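Local coordinates for protein putative mandelate racemase (Salmonella typhimurium, PDB 2O56) that is of unknown function but belongs to the enolase superfamily, binds magnesium and may act as a hydro-lyase (dehydratase) on a substrate not yet identified, at residues Val345-His350 against Gly371-Pro376; Glu128-Tyr133 against Val333-Glu338; Gly326-Thr331 against Gln360-Asn365; Phe139-Gly144 against Ala160-Ser165. All coordinates share one frame; numbering follows the deposited sequence. Where two conformers were deposited one is given.

Contact 1. Residues Val345-His350 against Gly371-Pro376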
loop_
_atom_site.group_PDB
_atom_site.type_symbol
_atom_site.label_atom_id
_atom_site.label_comp_id
_atom_site.label_asym_id
_atom_site.label_seq_id
_atom_site.Cartn_x
_atom_site.Cartn_y
_atom_site.Cartn_z
ATOM N N VAL A 345 29.587 -11.191 -6.869
ATOM C CA VAL A 345 29.302 -12.350 -7.692
ATOM C C VAL A 345 30.296 -12.702 -8.795
ATOM O O VAL A 345 30.798 -13.757 -8.797
ATOM C CB VAL A 345 27.849 -12.449 -8.210
ATOM C CG1 VAL A 345 27.403 -11.235 -8.905
ATOM C CG2 VAL A 345 27.628 -13.716 -9.099
ATOM N N ILE A 346 30.512 -11.802 -9.735
ATOM C CA ILE A 346 31.350 -12.078 -10.904
ATOM C C ILE A 346 31.917 -10.773 -11.481
ATOM O O ILE A 346 31.376 -9.694 -11.225
ATOM C CB ILE A 346 30.619 -12.989 -11.945
ATOM C CG1 ILE A 346 31.610 -13.744 -12.843
ATOM C CG2 ILE A 346 29.536 -12.240 -12.715
ATOM C CD1 ILE A 346 30.951 -14.873 -13.671
ATOM N N HIS A 347 33.046 -10.861 -12.183
ATOM C CA HIS A 347 33.669 -9.710 -12.840
ATOM C C HIS A 347 33.427 -9.767 -14.359
ATOM O O HIS A 347 33.341 -10.855 -14.946
ATOM C CB HIS A 347 35.176 -9.692 -12.508
ATOM C CG HIS A 347 35.947 -8.560 -13.122
ATOM N ND1 HIS A 347 36.276 -7.415 -12.422
ATOM C CD2 HIS A 347 36.493 -8.415 -14.355
ATOM C CE1 HIS A 347 36.960 -6.603 -13.210
ATOM N NE2 HIS A 347 37.098 -7.182 -14.390
ATOM N N GLU A 348 33.315 -8.596 -14.985
ATOM C CA GLU A 348 33.066 -8.491 -16.427
ATOM C C GLU A 348 34.349 -8.268 -17.221
ATOM O O GLU A 348 35.039 -7.273 -17.020
ATOM C CB GLU A 348 32.100 -7.334 -16.726
ATOM C CG GLU A 348 31.862 -7.084 -18.219
ATOM C CD GLU A 348 30.758 -6.062 -18.502
ATOM O OE1 GLU A 348 30.535 -5.176 -17.651
ATOM O OE2 GLU A 348 30.129 -6.134 -19.587
ATOM N N LEU A 349 34.634 -9.158 -18.166
ATOM C CA LEU A 349 35.801 -8.976 -19.032
ATOM C C LEU A 349 35.446 -8.805 -20.503
ATOM O O LEU A 349 34.923 -9.726 -21.134
ATOM C CB LEU A 349 36.795 -10.131 -18.874
ATOM C CG LEU A 349 37.999 -10.098 -19.821
ATOM C CD1 LEU A 349 39.087 -9.212 -19.274
ATOM C CD2 LEU A 349 38.511 -11.484 -20.050
ATOM N N HIS A 350 35.755 -7.636 -21.055
ATOM C CA HIS A 350 35.645 -7.443 -22.491
ATOM C C HIS A 350 36.930 -7.873 -23.168
ATOM O O HIS A 350 38.011 -7.769 -22.589
ATOM C CB HIS A 350 35.420 -5.991 -22.828
ATOM C CG HIS A 350 34.149 -5.428 -22.284
ATOM N ND1 HIS A 350 32.987 -5.365 -23.023
ATOM C CD2 HIS A 350 33.864 -4.889 -21.077
ATOM C CE1 HIS A 350 32.037 -4.809 -22.291
ATOM N NE2 HIS A 350 32.544 -4.506 -21.108
ATOM N N GLY A 371 40.273 -17.627 -16.311
ATOM C CA GLY A 371 38.979 -17.096 -15.905
ATOM C C GLY A 371 38.993 -16.315 -14.606
ATOM O O GLY A 371 37.935 -15.950 -14.103
ATOM N N MET A 372 40.183 -16.054 -14.062
ATOM C CA MET A 372 40.334 -15.465 -12.715
ATOM C C MET A 372 41.285 -14.277 -12.777
ATOM O O MET A 372 42.312 -14.334 -13.450
ATOM C CB MET A 372 40.906 -16.494 -11.715
ATOM C CG MET A 372 40.103 -17.793 -11.548
ATOM S SD MET A 372 38.681 -17.620 -10.440
ATOM C CE MET A 372 38.113 -19.310 -10.304
ATOM N N TYR A 373 40.944 -13.202 -12.081
ATOM C CA TYR A 373 41.864 -12.081 -11.865
ATOM C C TYR A 373 42.400 -12.132 -10.447
ATOM O O TYR A 373 41.727 -12.663 -9.546
ATOM C CB TYR A 373 41.096 -10.775 -11.945
ATOM C CG TYR A 373 41.085 -10.058 -13.255
ATOM C CD1 TYR A 373 39.908 -9.958 -13.984
ATOM C CD2 TYR A 373 42.233 -9.432 -13.750
ATOM C CE1 TYR A 373 39.854 -9.255 -15.186
ATOM C CE2 TYR A 373 42.197 -8.726 -14.957
ATOM C CZ TYR A 373 40.996 -8.642 -15.668
ATOM O OH TYR A 373 40.911 -7.954 -16.866
ATOM N N GLU A 374 43.583 -11.544 -10.239
ATOM C CA GLU A 374 44.023 -11.208 -8.893
ATOM C C GLU A 374 44.163 -9.706 -8.759
ATOM O O GLU A 374 44.389 -9.003 -9.740
ATOM C CB GLU A 374 45.334 -11.914 -8.523
ATOM C CG GLU A 374 45.227 -13.454 -8.501
ATOM C CD GLU A 374 46.556 -14.122 -8.175
ATOM O OE1 GLU A 374 47.569 -13.781 -8.824
ATOM O OE2 GLU A 374 46.587 -14.980 -7.270
ATOM N N VAL A 375 43.993 -9.232 -7.535
ATOM C CA VAL A 375 43.988 -7.807 -7.221
ATOM C C VAL A 375 45.422 -7.202 -7.276
ATOM O O VAL A 375 46.383 -7.872 -6.892
ATOM C CB VAL A 375 43.298 -7.604 -5.838
ATOM C CG1 VAL A 375 44.186 -8.061 -4.681
ATOM C CG2 VAL A 375 42.778 -6.198 -5.659
ATOM N N PRO A 376 45.569 -5.944 -7.767
ATOM C CA PRO A 376 46.843 -5.241 -7.651
ATOM C C PRO A 376 47.299 -5.073 -6.203
ATOM O O PRO A 376 46.477 -4.995 -5.290
ATOM C CB PRO A 376 46.547 -3.866 -8.270
ATOM C CG PRO A 376 45.396 -4.114 -9.198
ATOM C CD PRO A 376 44.567 -5.127 -8.482
HETATM O O HOH W 1 38.619 -6.260 -16.760
#
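Tyr373 sets the edge of its phenol ring over the face of the His347 imidazole, an offset edge-to-face pair with centroids 4.9 Å apart and planes inclined at 66°. The part of the phenol that does the touching is its CD1-CE1 side. Tyr373 CE1 comes to 3.5 Å from His347 NE2 and is almost as near to His347 CD2, so the imidazole is met over its CD2-NE2 side. His347 offers that side because CG stands anti to the backbone N (chi1 180°), which carries the ring away from its own strand toward Tyr373. Two residues further along the same strand, Leu349 reaches the phenol at its far end, where its CD1 methyl lies 3.3 Å from Tyr373 OH; the two side chains meet at about a right angle.

A single water ties the polar ends together. It lies in the plane of the imidazole, 3.0 Å from His347 NE2, and 2.9 Å from Tyr373 OH, and together with the edge-to-face pair it probably limits rotation of both rings. On its other nitrogen, His347 ND1, the imidazole is hydrogen-bonded to Glu338 of helix 328-340, so both ring nitrogens of this buried residue have partners.

Leu335 of the same helix touches both rings. Strand 130-135 runs between the two segments, parallel to 347-350 and antiparallel to 372-373. Glu348 points the other way and pairs with Lys172. Such alternation is that of a barrel strand; 347-350 is the last strand of the enolase-type (β/α)7β barrel.

Contact 2. Residues Glu128-Tyr133 against Val333-Glu338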
loop_
_atom_site.group_PDB
_atom_site.type_symbol
_atom_site.label_atom_id
_atom_site.label_comp_id
_atom_site.label_asym_id
_atom_site.label_seq_id
_atom_site.Cartn_x
_atom_site.Cartn_y
_atom_site.Cartn_z
ATOM N N GLU A 128 40.304 -14.430 -2.574
ATOM C CA GLU A 128 41.694 -14.487 -3.048
ATOM C C GLU A 128 41.782 -14.377 -4.565
ATOM O O GLU A 128 42.790 -13.930 -5.101
ATOM C CB GLU A 128 42.385 -15.783 -2.593
ATOM C CG GLU A 128 42.583 -15.918 -1.085
ATOM C CD GLU A 128 43.504 -14.855 -0.510
ATOM O OE1 GLU A 128 44.581 -14.616 -1.097
ATOM O OE2 GLU A 128 43.151 -14.262 0.531
ATOM N N LYS A 129 40.731 -14.811 -5.253
ATOM C CA LYS A 129 40.666 -14.715 -6.710
ATOM C C LYS A 129 39.326 -14.100 -7.119
ATOM O O LYS A 129 38.345 -14.182 -6.370
ATOM C CB LYS A 129 40.808 -16.106 -7.344
ATOM C CG LYS A 129 42.235 -16.617 -7.380
ATOM C CD LYS A 129 42.376 -17.863 -8.238
ATOM C CE LYS A 129 43.719 -18.544 -8.004
ATOM N NZ LYS A 129 44.852 -17.580 -8.003
ATOM N N ILE A 130 39.291 -13.514 -8.312
ATOM C CA ILE A 130 38.089 -12.854 -8.817
ATOM C C ILE A 130 37.571 -13.552 -10.077
ATOM O O ILE A 130 38.155 -13.437 -11.157
ATOM C CB ILE A 130 38.353 -11.362 -9.084
ATOM C CG1 ILE A 130 38.531 -10.617 -7.760
ATOM C CG2 ILE A 130 37.205 -10.730 -9.846
ATOM C CD1 ILE A 130 39.467 -9.461 -7.841
ATOM N N ARG A 131 36.466 -14.282 -9.929
ATOM C CA ARG A 131 35.826 -14.989 -11.058
ATOM C C ARG A 131 35.378 -14.050 -12.178
ATOM O O ARG A 131 34.830 -12.981 -11.912
ATOM C CB ARG A 131 34.622 -15.793 -10.572
ATOM C CG ARG A 131 34.006 -16.662 -11.664
ATOM C CD ARG A 131 32.695 -17.284 -11.240
ATOM N NE ARG A 131 32.121 -18.075 -12.339
ATOM C CZ ARG A 131 30.834 -18.384 -12.436
ATOM N NH1 ARG A 131 29.988 -17.967 -11.495
ATOM N NH2 ARG A 131 30.396 -19.104 -13.471
ATOM N N THR A 132 35.593 -14.453 -13.429
ATOM C CA THR A 132 35.386 -13.540 -14.552
ATOM C C THR A 132 34.487 -14.183 -15.603
ATOM O O THR A 132 34.483 -15.406 -15.766
ATOM C CB THR A 132 36.742 -13.074 -15.138
ATOM O OG1 THR A 132 37.520 -12.483 -14.092
ATOM C CG2 THR A 132 36.557 -12.051 -16.199
ATOM N N TYR A 133 33.696 -13.368 -16.292
ATOM C CA TYR A 133 33.035 -13.829 -17.507
ATOM C C TYR A 133 33.548 -13.141 -18.767
ATOM O O TYR A 133 34.070 -12.028 -18.708
ATOM C CB TYR A 133 31.509 -13.759 -17.403
ATOM C CG TYR A 133 30.862 -12.381 -17.345
ATOM C CD1 TYR A 133 30.623 -11.642 -18.504
ATOM C CD2 TYR A 133 30.437 -11.847 -16.130
ATOM C CE1 TYR A 133 29.997 -10.377 -18.453
ATOM C CE2 TYR A 133 29.807 -10.586 -16.065
ATOM C CZ TYR A 133 29.586 -9.868 -17.238
ATOM O OH TYR A 133 28.967 -8.632 -17.201
ATOM N N VAL A 333 40.331 -0.584 -10.413
ATOM C CA VAL A 333 39.513 -0.148 -9.295
ATOM C C VAL A 333 38.364 -1.111 -9.056
ATOM O O VAL A 333 37.995 -1.373 -7.911
ATOM C CB VAL A 333 39.033 1.334 -9.409
ATOM C CG1 VAL A 333 40.194 2.221 -9.714
ATOM C CG2 VAL A 333 37.966 1.510 -10.474
ATOM N N ALA A 334 37.822 -1.657 -10.142
ATOM C CA ALA A 334 36.891 -2.784 -10.062
ATOM C C ALA A 334 37.424 -3.968 -9.247
ATOM O O ALA A 334 36.738 -4.478 -8.368
ATOM C CB ALA A 334 36.470 -3.214 -11.450
ATOM N N LEU A 335 38.652 -4.399 -9.537
ATOM C CA LEU A 335 39.275 -5.509 -8.813
ATOM C C LEU A 335 39.430 -5.284 -7.310
ATOM O O LEU A 335 39.222 -6.210 -6.530
ATOM C CB LEU A 335 40.619 -5.895 -9.438
ATOM C CG LEU A 335 40.525 -6.359 -10.888
ATOM C CD1 LEU A 335 41.914 -6.622 -11.436
ATOM C CD2 LEU A 335 39.618 -7.589 -11.038
ATOM N N HIS A 336 39.808 -4.063 -6.921
ATOM C CA HIS A 336 39.876 -3.670 -5.526
ATOM C C HIS A 336 38.533 -3.713 -4.799
ATOM O O HIS A 336 38.431 -4.218 -3.674
ATOM C CB HIS A 336 40.481 -2.265 -5.411
ATOM C CG HIS A 336 41.957 -2.210 -5.697
ATOM N ND1 HIS A 336 42.906 -2.673 -4.811
ATOM C CD2 HIS A 336 42.642 -1.756 -6.775
ATOM C CE1 HIS A 336 44.109 -2.515 -5.332
ATOM N NE2 HIS A 336 43.978 -1.953 -6.521
ATOM N N MET A 337 37.500 -3.167 -5.424
ATOM C CA MET A 337 36.172 -3.160 -4.810
ATOM C C MET A 337 35.706 -4.600 -4.675
ATOM O O MET A 337 35.243 -5.013 -3.623
ATOM C CB MET A 337 35.188 -2.373 -5.685
ATOM C CG MET A 337 33.783 -2.107 -5.045
ATOM S SD MET A 337 33.814 -0.947 -3.669
ATOM C CE MET A 337 34.163 0.592 -4.510
ATOM N N GLU A 338 35.841 -5.358 -5.750
ATOM C CA GLU A 338 35.322 -6.718 -5.783
ATOM C C GLU A 338 36.082 -7.655 -4.827
ATOM O O GLU A 338 35.580 -8.714 -4.463
ATOM C CB GLU A 338 35.352 -7.242 -7.217
ATOM C CG GLU A 338 34.389 -6.482 -8.129
ATOM C CD GLU A 338 34.558 -6.803 -9.604
ATOM O OE1 GLU A 338 35.703 -7.030 -10.041
ATOM O OE2 GLU A 338 33.539 -6.799 -10.334
#
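Ile130 meets Leu335 and Glu338, residues one helical turn apart on the strand-facing side of helix 328-340. The main interaction is apolar. In the conformer described, one of two deposited for Ile130 and the one to which the CD1 distances apply, the CD1 methyl lies 3.7 Å from CD2 of Leu335, and Ile130 CG2 approaches that same Leu335 methyl at 4.1 Å. Leu335 turns the CD2 branch to the strand although its CB does not face it. Ile130 CD1 also comes to 3.5 Å from the backbone O of Leu335, a carbonyl that already accepts a hydrogen bond from Thr339 OG1.

Against Glu338 the contact is one of a methyl beside a carboxylate. Ile130 CG2, anti to the backbone N (CG1 at chi1 -70°), stands 4.0 Å from Glu338 OE1, with the two side chains crossing at about a right angle. The acid itself is satisfied elsewhere: OE1 is held by His347, and OE2 receives a weak bond from the Ile322 backbone N.

Within the strand, Thr132 OG1 donates to Ile130 O over 3.2 Å, the donor tilted 34° out of the carbonyl plane.

Strand 130-135, the first of the barrel, thus packs on the last helix before strand 347-350. His347 and Tyr373, from the flanking strands, also touch Ile130 and Leu335, while Met337 faces helix 302-314.

Contact 3. Residues Gly326-Thr331 against Gln360-Asn365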
loop_
_atom_site.group_PDB
_atom_site.type_symbol
_atom_site.label_atom_id
_atom_site.label_comp_id
_atom_site.label_asym_id
_atom_site.label_seq_id
_atom_site.Cartn_x
_atom_site.Cartn_y
_atom_site.Cartn_z
ATOM N N GLY A 326 36.038 0.360 -19.684
ATOM C CA GLY A 326 36.917 1.487 -19.977
ATOM C C GLY A 326 38.337 1.005 -20.148
ATOM O O GLY A 326 38.570 -0.033 -20.744
ATOM N N GLY A 327 39.279 1.759 -19.595
ATOM C CA GLY A 327 40.697 1.417 -19.689
ATOM C C GLY A 327 41.182 0.599 -18.513
ATOM O O GLY A 327 40.398 0.222 -17.638
ATOM N N PRO A 328 42.487 0.309 -18.478
ATOM C CA PRO A 328 43.053 -0.456 -17.359
ATOM C C PRO A 328 42.744 0.112 -15.966
ATOM O O PRO A 328 42.648 -0.651 -15.008
ATOM C CB PRO A 328 44.555 -0.416 -17.648
ATOM C CG PRO A 328 44.616 -0.322 -19.155
ATOM C CD PRO A 328 43.514 0.644 -19.487
ATOM N N ILE A 329 42.568 1.426 -15.862
ATOM C CA ILE A 329 42.291 2.052 -14.571
ATOM C C ILE A 329 40.946 1.598 -14.015
ATOM O O ILE A 329 40.838 1.253 -12.831
ATOM C CB ILE A 329 42.385 3.610 -14.634
ATOM C CG1 ILE A 329 43.869 4.022 -14.749
ATOM C CG2 ILE A 329 41.782 4.236 -13.392
ATOM C CD1 ILE A 329 44.100 5.528 -15.035
ATOM N N SER A 330 39.940 1.585 -14.880
ATOM C CA SER A 330 38.638 0.988 -14.569
ATOM C C SER A 330 38.765 -0.458 -14.070
ATOM O O SER A 330 38.184 -0.839 -13.055
ATOM C CB SER A 330 37.723 1.056 -15.794
ATOM O OG SER A 330 36.365 0.997 -15.396
ATOM N N THR A 331 39.531 -1.270 -14.778
ATOM C CA THR A 331 39.716 -2.651 -14.363
ATOM C C THR A 331 40.323 -2.758 -12.963
ATOM O O THR A 331 39.789 -3.471 -12.105
ATOM C CB THR A 331 40.522 -3.437 -15.391
ATOM O OG1 THR A 331 39.709 -3.615 -16.550
ATOM C CG2 THR A 331 40.925 -4.820 -14.834
ATOM N N GLN A 360 48.445 -0.813 -23.410
ATOM C CA GLN A 360 49.637 0.013 -23.576
ATOM C C GLN A 360 49.436 1.439 -23.081
ATOM O O GLN A 360 50.399 2.175 -22.919
ATOM C CB GLN A 360 50.141 -0.014 -25.032
ATOM C CG GLN A 360 49.537 1.062 -25.964
ATOM C CD GLN A 360 49.685 0.748 -27.468
ATOM O OE1 GLN A 360 50.480 -0.106 -27.874
ATOM N NE2 GLN A 360 48.908 1.451 -28.295
ATOM N N THR A 361 48.187 1.826 -22.830
ATOM C CA THR A 361 47.898 3.156 -22.282
ATOM C C THR A 361 48.415 3.300 -20.864
ATOM O O THR A 361 48.671 4.419 -20.421
ATOM C CB THR A 361 46.379 3.542 -22.322
ATOM O OG1 THR A 361 45.610 2.634 -21.527
ATOM C CG2 THR A 361 45.847 3.542 -23.741
ATOM N N CYS A 362 48.596 2.173 -20.167
ATOM C CA CYS A 362 48.894 2.210 -18.724
ATOM C C CYS A 362 50.193 1.529 -18.310
ATOM O O CYS A 362 50.718 0.713 -19.048
ATOM C CB CYS A 362 47.707 1.702 -17.894
ATOM S SG CYS A 362 46.305 2.868 -17.911
ATOM N N LYS A 363 50.703 1.875 -17.131
ATOM C CA LYS A 363 52.018 1.409 -16.679
ATOM C C LYS A 363 52.110 -0.091 -16.414
ATOM O O LYS A 363 53.153 -0.697 -16.676
ATOM C CB LYS A 363 52.475 2.190 -15.439
ATOM C CG LYS A 363 53.980 2.320 -15.304
ATOM C CD LYS A 363 54.381 2.926 -13.972
ATOM C CE LYS A 363 54.829 4.380 -14.123
ATOM N NZ LYS A 363 53.702 5.292 -14.471
ATOM N N TYR A 364 51.034 -0.687 -15.892
ATOM C CA TYR A 364 51.073 -2.062 -15.396
ATOM C C TYR A 364 50.052 -2.924 -16.117
ATOM O O TYR A 364 48.966 -2.455 -16.469
ATOM C CB TYR A 364 50.824 -2.098 -13.883
ATOM C CG TYR A 364 51.752 -1.202 -13.094
ATOM C CD1 TYR A 364 53.079 -1.568 -12.852
ATOM C CD2 TYR A 364 51.306 0.017 -12.597
ATOM C CE1 TYR A 364 53.932 -0.738 -12.131
ATOM C CE2 TYR A 364 52.149 0.855 -11.881
ATOM C CZ TYR A 364 53.460 0.469 -11.652
ATOM O OH TYR A 364 54.290 1.300 -10.936
ATOM N N ASN A 365 50.393 -4.178 -16.364
ATOM C CA ASN A 365 49.490 -5.056 -17.103
ATOM C C ASN A 365 48.949 -6.144 -16.196
ATOM O O ASN A 365 49.660 -7.080 -15.840
ATOM C CB ASN A 365 50.166 -5.657 -18.346
ATOM C CG ASN A 365 49.156 -6.082 -19.423
ATOM O OD1 ASN A 365 47.949 -5.862 -19.292
ATOM N ND2 ASN A 365 49.653 -6.705 -20.485
#
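Pro328 lies against Thr361 and Cys362, bringing the start of helix 328-340 up to the loop that follows helix 356-359. Ahead of the proline, Gly326 O is hydrogen-bonded to Tyr352 OH. Gly327 then occupies the N-cap, and its carbonyl accepts a weak bond, 3.3 Å long, from Thr331 N.

Pro328 opens the helix and carries most of the contact. Its ring puts three carbons against the loop: CB is 3.7 Å from Cys362 SG, CG lies 3.9 Å from Cys362 CB, and CD comes to 3.5 Å from Thr361 OG1. The thiol and its methylene are thus spread along the proline ring, while the threonine hydroxyl reaches it at the CD end, its side chain crossing the ring at about a right angle. With chi1 at 62° Thr361 OG1 sits between its own backbone N and carbonyl carbon, a placing that lets it both touch the proline and hydrogen-bond Asn358 O in helix 356-359.

Next comes Ile329, whose CG1 makes a looser approach to Cys362 SG at 4.2 Å; SG therefore lies against both of the first two residues of the helix. Ile329 also packs on Phe41 and Glu43 of strand 39-44.

At Ser330 the backbone N is bound to Glu43 OE1, as Gly327 N is to Glu43 OE2. One carboxylate from the N-terminal domain thereby straddles the helix start, where the helix dipole would probably favour it. The contact joins the barrel's last helix, at its start, to the segment after the last strand, bordered by the N-terminal domain of this two-domain fold.

Contact 4. Residues Phe139-Gly144 against Ala160-Ser165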
loop_
_atom_site.group_PDB
_atom_site.type_symbol
_atom_site.label_atom_id
_atom_site.label_comp_id
_atom_site.label_asym_id
_atom_site.label_seq_id
_atom_site.Cartn_x
_atom_site.Cartn_y
_atom_site.Cartn_z
ATOM N N PHE A 139 30.203 -10.040 -30.478
ATOM C CA PHE A 139 31.292 -9.425 -31.217
ATOM C C PHE A 139 32.482 -10.358 -31.343
ATOM O O PHE A 139 33.557 -9.951 -31.784
ATOM C CB PHE A 139 31.703 -8.110 -30.560
ATOM C CG PHE A 139 30.587 -7.109 -30.458
ATOM C CD1 PHE A 139 29.805 -6.798 -31.564
ATOM C CD2 PHE A 139 30.325 -6.470 -29.255
ATOM C CE1 PHE A 139 28.782 -5.873 -31.473
ATOM C CE2 PHE A 139 29.295 -5.533 -29.153
ATOM C CZ PHE A 139 28.529 -5.229 -30.263
ATOM N N GLY A 140 32.282 -11.613 -30.957
ATOM C CA GLY A 140 33.309 -12.629 -31.096
ATOM C C GLY A 140 34.195 -12.801 -29.883
ATOM O O GLY A 140 34.122 -12.037 -28.917
ATOM N N TRP A 141 35.043 -13.819 -29.943
ATOM C CA TRP A 141 36.030 -14.088 -28.908
ATOM C C TRP A 141 37.160 -14.918 -29.530
ATOM O O TRP A 141 36.921 -15.673 -30.484
ATOM C CB TRP A 141 35.403 -14.869 -27.747
ATOM C CG TRP A 141 36.201 -14.724 -26.487
ATOM C CD1 TRP A 141 37.165 -15.574 -26.014
ATOM C CD2 TRP A 141 36.126 -13.644 -25.557
ATOM N NE1 TRP A 141 37.682 -15.093 -24.833
ATOM C CE2 TRP A 141 37.065 -13.905 -24.534
ATOM C CE3 TRP A 141 35.338 -12.485 -25.478
ATOM C CZ2 TRP A 141 37.244 -13.047 -23.449
ATOM C CZ3 TRP A 141 35.520 -11.635 -24.409
ATOM C CH2 TRP A 141 36.468 -11.914 -23.407
ATOM N N GLY A 142 38.364 -14.794 -28.970
ATOM C CA GLY A 142 39.585 -15.375 -29.550
ATOM C C GLY A 142 40.379 -14.330 -30.313
ATOM O O GLY A 142 39.858 -13.261 -30.623
ATOM N N ASP A 143 41.637 -14.625 -30.626
ATOM C CA ASP A 143 42.411 -13.726 -31.487
ATOM C C ASP A 143 41.998 -13.818 -32.959
ATOM O O ASP A 143 41.526 -14.855 -33.426
ATOM C CB ASP A 143 43.921 -13.894 -31.299
ATOM C CG ASP A 143 44.381 -15.315 -31.523
ATOM O OD1 ASP A 143 44.412 -16.088 -30.543
ATOM O OD2 ASP A 143 44.715 -15.654 -32.678
ATOM N N GLY A 144 42.139 -12.704 -33.672
ATOM C CA GLY A 144 41.609 -12.581 -35.024
ATOM C C GLY A 144 40.115 -12.305 -35.087
ATOM O O GLY A 144 39.526 -12.299 -36.173
ATOM N N ALA A 160 31.464 -18.858 -27.867
ATOM C CA ALA A 160 31.267 -19.300 -26.487
ATOM C C ALA A 160 32.222 -20.429 -26.146
ATOM O O ALA A 160 32.805 -20.456 -25.057
ATOM C CB ALA A 160 29.836 -19.767 -26.286
ATOM N N LEU A 161 32.370 -21.359 -27.085
ATOM C CA LEU A 161 33.293 -22.491 -26.937
ATOM C C LEU A 161 34.755 -22.061 -26.901
ATOM O O LEU A 161 35.559 -22.636 -26.155
ATOM C CB LEU A 161 33.070 -23.516 -28.055
ATOM C CG LEU A 161 31.903 -24.484 -27.853
ATOM C CD1 LEU A 161 31.629 -25.329 -29.108
ATOM C CD2 LEU A 161 32.118 -25.377 -26.645
ATOM N N THR A 162 35.095 -21.057 -27.706
ATOM C CA THR A 162 36.410 -20.428 -27.650
ATOM C C THR A 162 36.716 -19.845 -26.273
ATOM O O THR A 162 37.801 -20.049 -25.736
ATOM C CB THR A 162 36.563 -19.360 -28.754
ATOM O OG1 THR A 162 36.379 -19.977 -30.037
ATOM C CG2 THR A 162 37.930 -18.686 -28.706
ATOM N N ALA A 163 35.749 -19.137 -25.695
ATOM C CA ALA A 163 35.937 -18.500 -24.386
ATOM C C ALA A 163 36.104 -19.558 -23.298
ATOM O O ALA A 163 36.910 -19.393 -22.371
ATOM C CB ALA A 163 34.737 -17.575 -24.069
ATOM N N VAL A 164 35.346 -20.644 -23.413
ATOM C CA VAL A 164 35.426 -21.760 -22.463
ATOM C C VAL A 164 36.821 -22.395 -22.517
ATOM O O VAL A 164 37.406 -22.743 -21.482
ATOM C CB VAL A 164 34.318 -22.820 -22.716
ATOM C CG1 VAL A 164 34.572 -24.093 -21.916
ATOM C CG2 VAL A 164 32.939 -22.258 -22.383
ATOM N N SER A 165 37.364 -22.500 -23.725
ATOM C CA SER A 165 38.685 -23.084 -23.930
ATOM C C SER A 165 39.800 -22.242 -23.304
ATOM O O SER A 165 40.848 -22.772 -22.942
ATOM C CB SER A 165 38.945 -23.304 -25.420
ATOM O OG SER A 165 39.322 -22.087 -26.053
#
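The loop that leaves the first barrel strand folds back on the helix it leads to, and Trp141 of this loop meets Thr162 and Ala163 near the end of helix 153-165. Ala163 sends its CB over the face of the indole's five-membered ring, a CH-pi contact with the methyl 3.9 Å from the ring centroid and 20° off the normal. The closest indole atom is CD1, which is 3.7 Å from Ala163 CB and 3.6 Å from Ala163 CA, so that the pyrrole side of the ring, rather than the benzo side, rides on the helix backbone. Trp141 gets there with CG anti to the backbone N, chi1 -159°, and its NE1 is hydrogen-bonded to Glu166, which would help to fix the rotation of the ring.

Thr162 closes the indole at its edge: its CG2 methyl lies near the ring plane, 4.2 Å from Trp141 CD1. The same methyl touches backbone, at 3.6 Å from Trp141 O and 3.8 Å from Gly142 CA, an approach eased by the lack of a side chain on Gly142. The hydroxyl of Thr162 is turned elsewhere, bonded to Gln158 O one turn back, while Thr162 O accepts Ser165 OG at 2.6 Å.

Ala134 of strand 130-135 touches both Trp141 and Ala163. Strand, loop and helix are thus drawn together in the first β/α unit of the barrel.

Overall arrangement
Contacts 1 and 2 lie side by side, their centres about 4 Å apart, where the barrel closes: strand 130-135 runs between strands 347-350 and 372-373, and Leu349 CB packs on Thr132 CG2. Contact 3, its centre about 15 Å from that of contact 2, uses the start of the same helix 328-340, and Thr331 CG2 packs on Tyr373 OH. Contact 4, its centre about 17 Å from that of contact 1, touches it through Trp141 CH2 at Leu349 O. Along the chain contact 4 is nested within the loop closed by contact 2, whereas contact 3 interleaves with contacts 1 and 2. First and last barrel elements are thereby joined, and the N-terminal domain borders them at contact 3.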